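Cow rumen GH26 endo-mannanase (Metagenome, PDB 6UEH) probably hydrolyses internal beta-1,4-mannosidic bonds of mannans such as galactomannan, using a GH26 catalytic domain that carries a CBM6-type accessory domain. Local coordinates at residues 78-81 against 86-89; 184-189 against 201-206. All coordinates share one frame; numbering follows the deposited sequence.

Contact 1 of 2, residues 78-81 against 86-89; sequences QTIS and DYQY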
loop_
_atom_site.group_PDB
_atom_site.type_symbol
_atom_site.label_atom_id
_atom_site.label_comp_id
_atom_site.label_asym_id
_atom_site.label_seq_id
_atom_site.Cartn_x
_atom_site.Cartn_y
_atom_site.Cartn_z
ATOM N N GLN A 78 15.967 -2.054 -16.736
ATOM C CA GLN A 78 17.239 -1.445 -16.378
ATOM C C GLN A 78 17.312 -1.298 -14.865
ATOM O O GLN A 78 16.289 -1.340 -14.180
ATOM C CB GLN A 78 17.410 -0.086 -17.059
ATOM C CG GLN A 78 17.368 -0.140 -18.575
ATOM C CD GLN A 78 18.474 -0.989 -19.162
ATOM O OE1 GLN A 78 19.606 -0.978 -18.678
ATOM N NE2 GLN A 78 18.149 -1.739 -20.210
ATOM N N THR A 79 18.521 -1.122 -14.346
ATOM C CA THR A 79 18.711 -1.041 -12.905
ATOM C C THR A 79 19.605 0.122 -12.502
ATOM O O THR A 79 20.773 0.183 -12.886
ATOM C CB THR A 79 19.312 -2.346 -12.350
ATOM O OG1 THR A 79 18.381 -3.419 -12.542
ATOM C CG2 THR A 79 19.618 -2.206 -10.863
ATOM N N ILE A 80 19.046 1.049 -11.732
ATOM C CA ILE A 80 19.854 2.088 -11.112
ATOM C C ILE A 80 20.118 1.666 -9.673
ATOM O O ILE A 80 19.271 1.045 -9.028
ATOM C CB ILE A 80 19.179 3.483 -11.174
ATOM C CG1 ILE A 80 20.150 4.570 -10.692
ATOM C CG2 ILE A 80 17.867 3.501 -10.389
ATOM C CD1 ILE A 80 19.660 5.983 -10.928
ATOM N N SER A 81 21.311 1.975 -9.182
ATOM C CA SER A 81 21.731 1.490 -7.881
ATOM C C SER A 81 22.424 2.581 -7.082
ATOM O O SER A 81 23.282 3.295 -7.601
ATOM C CB SER A 81 22.656 0.282 -8.047
ATOM O OG SER A 81 23.101 -0.204 -6.795
ATOM N N ASP A 86 19.384 -1.644 -5.082
ATOM C CA ASP A 86 18.979 -1.608 -6.488
ATOM C C ASP A 86 17.539 -1.136 -6.677
ATOM O O ASP A 86 16.654 -1.469 -5.886
ATOM C CB ASP A 86 19.127 -2.990 -7.133
ATOM C CG ASP A 86 20.566 -3.456 -7.213
ATOM O OD1 ASP A 86 21.482 -2.632 -7.010
ATOM O OD2 ASP A 86 20.776 -4.655 -7.492
ATOM N N TYR A 87 17.314 -0.375 -7.744
ATOM C CA TYR A 87 15.974 0.036 -8.141
ATOM C C TYR A 87 15.761 -0.284 -9.617
ATOM O O TYR A 87 16.562 0.119 -10.462
ATOM C CB TYR A 87 15.764 1.527 -7.886
ATOM C CG TYR A 87 16.172 1.977 -6.502
ATOM C CD1 TYR A 87 15.310 1.835 -5.421
ATOM C CD2 TYR A 87 17.417 2.554 -6.277
ATOM C CE1 TYR A 87 15.678 2.249 -4.152
ATOM C CE2 TYR A 87 17.794 2.974 -5.012
ATOM C CZ TYR A 87 16.920 2.819 -3.953
ATOM O OH TYR A 87 17.286 3.232 -2.691
ATOM N N GLN A 88 14.683 -1.000 -9.922
ATOM C CA GLN A 88 14.440 -1.482 -11.282
ATOM C C GLN A 88 13.457 -0.612 -12.065
ATOM O O GLN A 88 12.418 -0.201 -11.544
ATOM C CB GLN A 88 13.924 -2.926 -11.252
ATOM C CG GLN A 88 14.970 -3.966 -10.874
ATOM C CD GLN A 88 15.231 -4.027 -9.381
ATOM O OE1 GLN A 88 14.350 -3.732 -8.573
ATOM N NE2 GLN A 88 16.447 -4.413 -9.008
ATOM N N TYR A 89 13.794 -0.351 -13.324
ATOM C CA TYR A 89 12.944 0.433 -14.216
ATOM C C TYR A 89 12.904 -0.184 -15.610
ATOM O O TYR A 89 13.918 -0.671 -16.113
ATOM C CB TYR A 89 13.438 1.884 -14.301
ATOM C CG TYR A 89 13.274 2.653 -13.014
ATOM C CD1 TYR A 89 14.248 2.608 -12.024
ATOM C CD2 TYR A 89 12.140 3.420 -12.783
ATOM C CE1 TYR A 89 14.098 3.303 -10.840
ATOM C CE2 TYR A 89 11.979 4.120 -11.602
ATOM C CZ TYR A 89 12.962 4.058 -10.635
ATOM O OH TYR A 89 12.806 4.751 -9.458
#
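D86 faces S81 in a non-hydrogen-bonded antiparallel pair, and its CB also lies 3.8 Å from T79 CG2. Its carboxylate comes closer to the partner strand, and OD1 lies 2.9 Å from S81 OG. That hydroxyl is also hydrogen-bonded to the carbonyl of I85. D86 OD1 also forms a salt bridge with the ammonium of K117, on the strand beyond S81.

Y87 points to the face that carries I80. Its backbone forms both bonds of a hydrogen-bonded antiparallel pair. Y87 N donates to I80 O at 2.7 Å, and I80 N returns a more bent bond to Y87 O at 2.9 Å. I80 CG1 is anti to the backbone N (chi1 -172°), which leaves CG2 facing the partner strand. There CG2 touches Y87 CB at 3.8 Å. The Y87 ring runs on to stack with H105.

Q88 returns to the face of D86 and lies alongside T79, pointing the same way. Its CG is 3.8 Å from T79 OG1, which is hydrogen-bonded to the carbonyl of I119.

Y89 and Q78 form the second hydrogen-bonded pair. Y89 N donates almost straight to Q78 O at 2.8 Å, and Q78 N donates back to Y89 O. Q78 turns its amide away, and NE2 reaches G121 O. The Y89 ring brings CE1 to 3.8 Å from I80 CG2, while Y89 and I80 also touch F100 and F102 of strand 97-107. The pair is a beta hairpin, with strand 85-94 outermost in a four-stranded antiparallel sheet. Such packing against a second sheet is characteristic of the beta sandwich of CBM6 modules.

Contact 2 of 2, residues 184-189 against 201-206; sequences DYELEF and AIRGFD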
loop_
_atom_site.group_PDB
_atom_site.type_symbol
_atom_site.label_atom_id
_atom_site.label_comp_id
_atom_site.label_asym_id
_atom_site.label_seq_id
_atom_site.Cartn_x
_atom_site.Cartn_y
_atom_site.Cartn_z
ATOM N N ASP A 184 -10.803 -10.386 26.344
ATOM C CA ASP A 184 -10.124 -9.118 26.604
ATOM C C ASP A 184 -9.661 -8.440 25.312
ATOM O O ASP A 184 -8.527 -8.624 24.872
ATOM C CB ASP A 184 -8.936 -9.337 27.544
ATOM C CG ASP A 184 -8.211 -8.047 27.881
ATOM O OD1 ASP A 184 -8.812 -6.961 27.736
ATOM O OD2 ASP A 184 -7.037 -8.121 28.301
ATOM N N TYR A 185 -10.540 -7.635 24.724
ATOM C CA TYR A 185 -10.242 -6.961 23.463
ATOM C C TYR A 185 -9.267 -5.800 23.624
ATOM O O TYR A 185 -8.818 -5.222 22.637
ATOM C CB TYR A 185 -11.530 -6.449 22.814
ATOM C CG TYR A 185 -12.475 -7.546 22.396
ATOM C CD1 TYR A 185 -12.360 -8.144 21.149
ATOM C CD2 TYR A 185 -13.481 -7.988 23.245
ATOM C CE1 TYR A 185 -13.216 -9.151 20.759
ATOM C CE2 TYR A 185 -14.345 -8.994 22.862
ATOM C CZ TYR A 185 -14.207 -9.571 21.617
ATOM O OH TYR A 185 -15.060 -10.575 21.225
ATOM N N GLU A 186 -8.936 -5.462 24.864
ATOM C CA GLU A 186 -8.113 -4.289 25.126
ATOM C C GLU A 186 -6.639 -4.623 25.326
ATOM O O GLU A 186 -5.810 -3.719 25.424
ATOM C CB GLU A 186 -8.641 -3.538 26.353
ATOM C CG GLU A 186 -10.122 -3.218 26.281
ATOM C CD GLU A 186 -10.496 -2.475 25.009
ATOM O OE1 GLU A 186 -11.542 -2.807 24.412
ATOM O OE2 GLU A 186 -9.747 -1.559 24.607
ATOM N N LEU A 187 -6.321 -5.915 25.375
ATOM C CA LEU A 187 -4.966 -6.389 25.670
ATOM C C LEU A 187 -3.894 -5.696 24.826
ATOM O O LEU A 187 -2.972 -5.088 25.369
ATOM C CB LEU A 187 -4.881 -7.906 25.467
ATOM C CG LEU A 187 -3.669 -8.655 26.035
ATOM C CD1 LEU A 187 -4.046 -10.088 26.349
ATOM C CD2 LEU A 187 -2.482 -8.630 25.082
ATOM N N GLU A 188 -4.017 -5.795 23.504
ATOM C CA GLU A 188 -3.051 -5.183 22.594
ATOM C C GLU A 188 -2.926 -3.681 22.827
ATOM O O GLU A 188 -1.839 -3.114 22.734
ATOM C CB GLU A 188 -3.442 -5.443 21.135
ATOM C CG GLU A 188 -3.021 -6.803 20.592
ATOM C CD GLU A 188 -3.987 -7.914 20.951
ATOM O OE1 GLU A 188 -4.937 -7.663 21.724
ATOM O OE2 GLU A 188 -3.798 -9.043 20.450
ATOM N N PHE A 189 -4.046 -3.043 23.139
ATOM C CA PHE A 189 -4.079 -1.597 23.292
ATOM C C PHE A 189 -3.456 -1.159 24.612
ATOM O O PHE A 189 -2.729 -0.165 24.664
ATOM C CB PHE A 189 -5.519 -1.099 23.161
ATOM C CG PHE A 189 -6.154 -1.477 21.855
ATOM C CD1 PHE A 189 -6.783 -2.704 21.707
ATOM C CD2 PHE A 189 -6.084 -0.629 20.763
ATOM C CE1 PHE A 189 -7.347 -3.068 20.500
ATOM C CE2 PHE A 189 -6.648 -0.986 19.552
ATOM C CZ PHE A 189 -7.277 -2.208 19.421
ATOM N N ALA A 201 -4.376 5.980 17.505
ATOM C CA ALA A 201 -5.514 6.816 17.145
ATOM C C ALA A 201 -6.572 6.001 16.408
ATOM O O ALA A 201 -7.773 6.170 16.632
ATOM C CB ALA A 201 -5.060 7.995 16.294
ATOM N N ILE A 202 -6.110 5.119 15.529
ATOM C CA ILE A 202 -6.987 4.280 14.721
ATOM C C ILE A 202 -7.103 2.880 15.323
ATOM O O ILE A 202 -6.102 2.272 15.698
ATOM C CB ILE A 202 -6.471 4.183 13.263
ATOM C CG1 ILE A 202 -6.598 5.540 12.565
ATOM C CG2 ILE A 202 -7.216 3.108 12.484
ATOM C CD1 ILE A 202 -6.033 5.567 11.159
ATOM N N ARG A 203 -8.327 2.376 15.430
ATOM C CA ARG A 203 -8.540 1.008 15.889
ATOM C C ARG A 203 -9.145 0.175 14.763
ATOM O O ARG A 203 -10.080 0.611 14.092
ATOM C CB ARG A 203 -9.439 0.985 17.128
ATOM C CG ARG A 203 -9.687 -0.402 17.711
ATOM C CD ARG A 203 -10.205 -0.300 19.144
ATOM N NE ARG A 203 -10.550 -1.600 19.714
ATOM C CZ ARG A 203 -10.522 -1.875 21.015
ATOM N NH1 ARG A 203 -10.149 -0.945 21.884
ATOM N NH2 ARG A 203 -10.853 -3.085 21.450
ATOM N N GLY A 204 -8.589 -1.014 14.547
ATOM C CA GLY A 204 -9.052 -1.892 13.490
ATOM C C GLY A 204 -10.019 -2.942 13.998
ATOM O O GLY A 204 -9.776 -3.580 15.023
ATOM N N PHE A 205 -11.121 -3.116 13.275
ATOM C CA PHE A 205 -12.153 -4.077 13.640
ATOM C C PHE A 205 -12.399 -5.049 12.489
ATOM O O PHE A 205 -11.738 -4.975 11.454
ATOM C CB PHE A 205 -13.460 -3.363 14.006
ATOM C CG PHE A 205 -13.318 -2.341 15.106
ATOM C CD1 PHE A 205 -12.957 -1.034 14.815
ATOM C CD2 PHE A 205 -13.571 -2.681 16.425
ATOM C CE1 PHE A 205 -12.837 -0.088 15.824
ATOM C CE2 PHE A 205 -13.454 -1.743 17.437
ATOM C CZ PHE A 205 -13.092 -0.446 17.135
ATOM N N ASP A 206 -13.357 -5.954 12.670
ATOM C CA ASP A 206 -13.738 -6.895 11.617
ATOM C C ASP A 206 -15.151 -7.417 11.854
ATOM O O ASP A 206 -15.505 -7.776 12.975
ATOM C CB ASP A 206 -12.752 -8.066 11.548
ATOM C CG ASP A 206 -12.750 -8.748 10.188
ATOM O OD1 ASP A 206 -13.771 -9.374 9.828
ATOM O OD2 ASP A 206 -11.723 -8.661 9.482
#
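R203 leaves its strand with CG anti to the backbone N (chi1 -178°) and runs extended as far as NE. This carries its guanidinium out to E186 in the turn and F189 in the helix. E186 is bent instead, at chi2 (-54°), which folds the carboxylate back toward the arginine.

The two charged groups meet end-on, with one nitrogen for each oxygen. R203 NH1 donates a nearly straight bond to E186 OE2 at 2.8 Å. It uses the syn side of that oxygen, and OE2 lies in the guanidinium plane. R203 NH2 makes the longer and more bent bond to E186 OE1, at 3.1 Å, and meets it from above the carboxylate plane. The salt bridge is therefore twisted rather than flat.

F189 covers one face of the guanidinium. Ring and guanidinium stack with their planes 14° apart and R203 CZ 3.8 Å from the ring centroid, a cation-pi contact. F189 CZ comes to 3.3 Å from R203 NE, and CE2 touches R203 CG and CD. The ring thus covers the aliphatic part of the arginine as well as its charge. Y185 CB meets the guanidinium edge, 3.7 Å from NH2.

D184 OD1 accepts from E186 N at 3.2 Å, a capping bond in the type I turn D184 to L187, which may steady the turn that carries E186.

The contact ties a strand of the parallel barrel to the helix that precedes it. R203 NH2 has a second acid partner in E175, and E186 OE2 a second base in R231. This chain of alternating charges, with an aromatic ring on the arginine, probably offsets the cost of burying the charge of R203.

The contacts belong to different domains by family, CBM6 and GH26, with centres 40 Å apart and nearest atoms about 27 Å apart. They share no element. Contact 1 joins neighbouring strands of a hairpin in the CBM6 domain. Contact 2 joins a helix to the strand after it in the GH26 domain. Both are partly buried, but Q88 of contact 1 is exposed, while no touching residue of contact 2 is. Backbone bonds carry contact 1, with I80 packed among tyrosines on one face and the polar pair S81 and D86 on the other. In contact 2 side chains do the work, and one buried arginine joins strand to helix by charge and ring stacking.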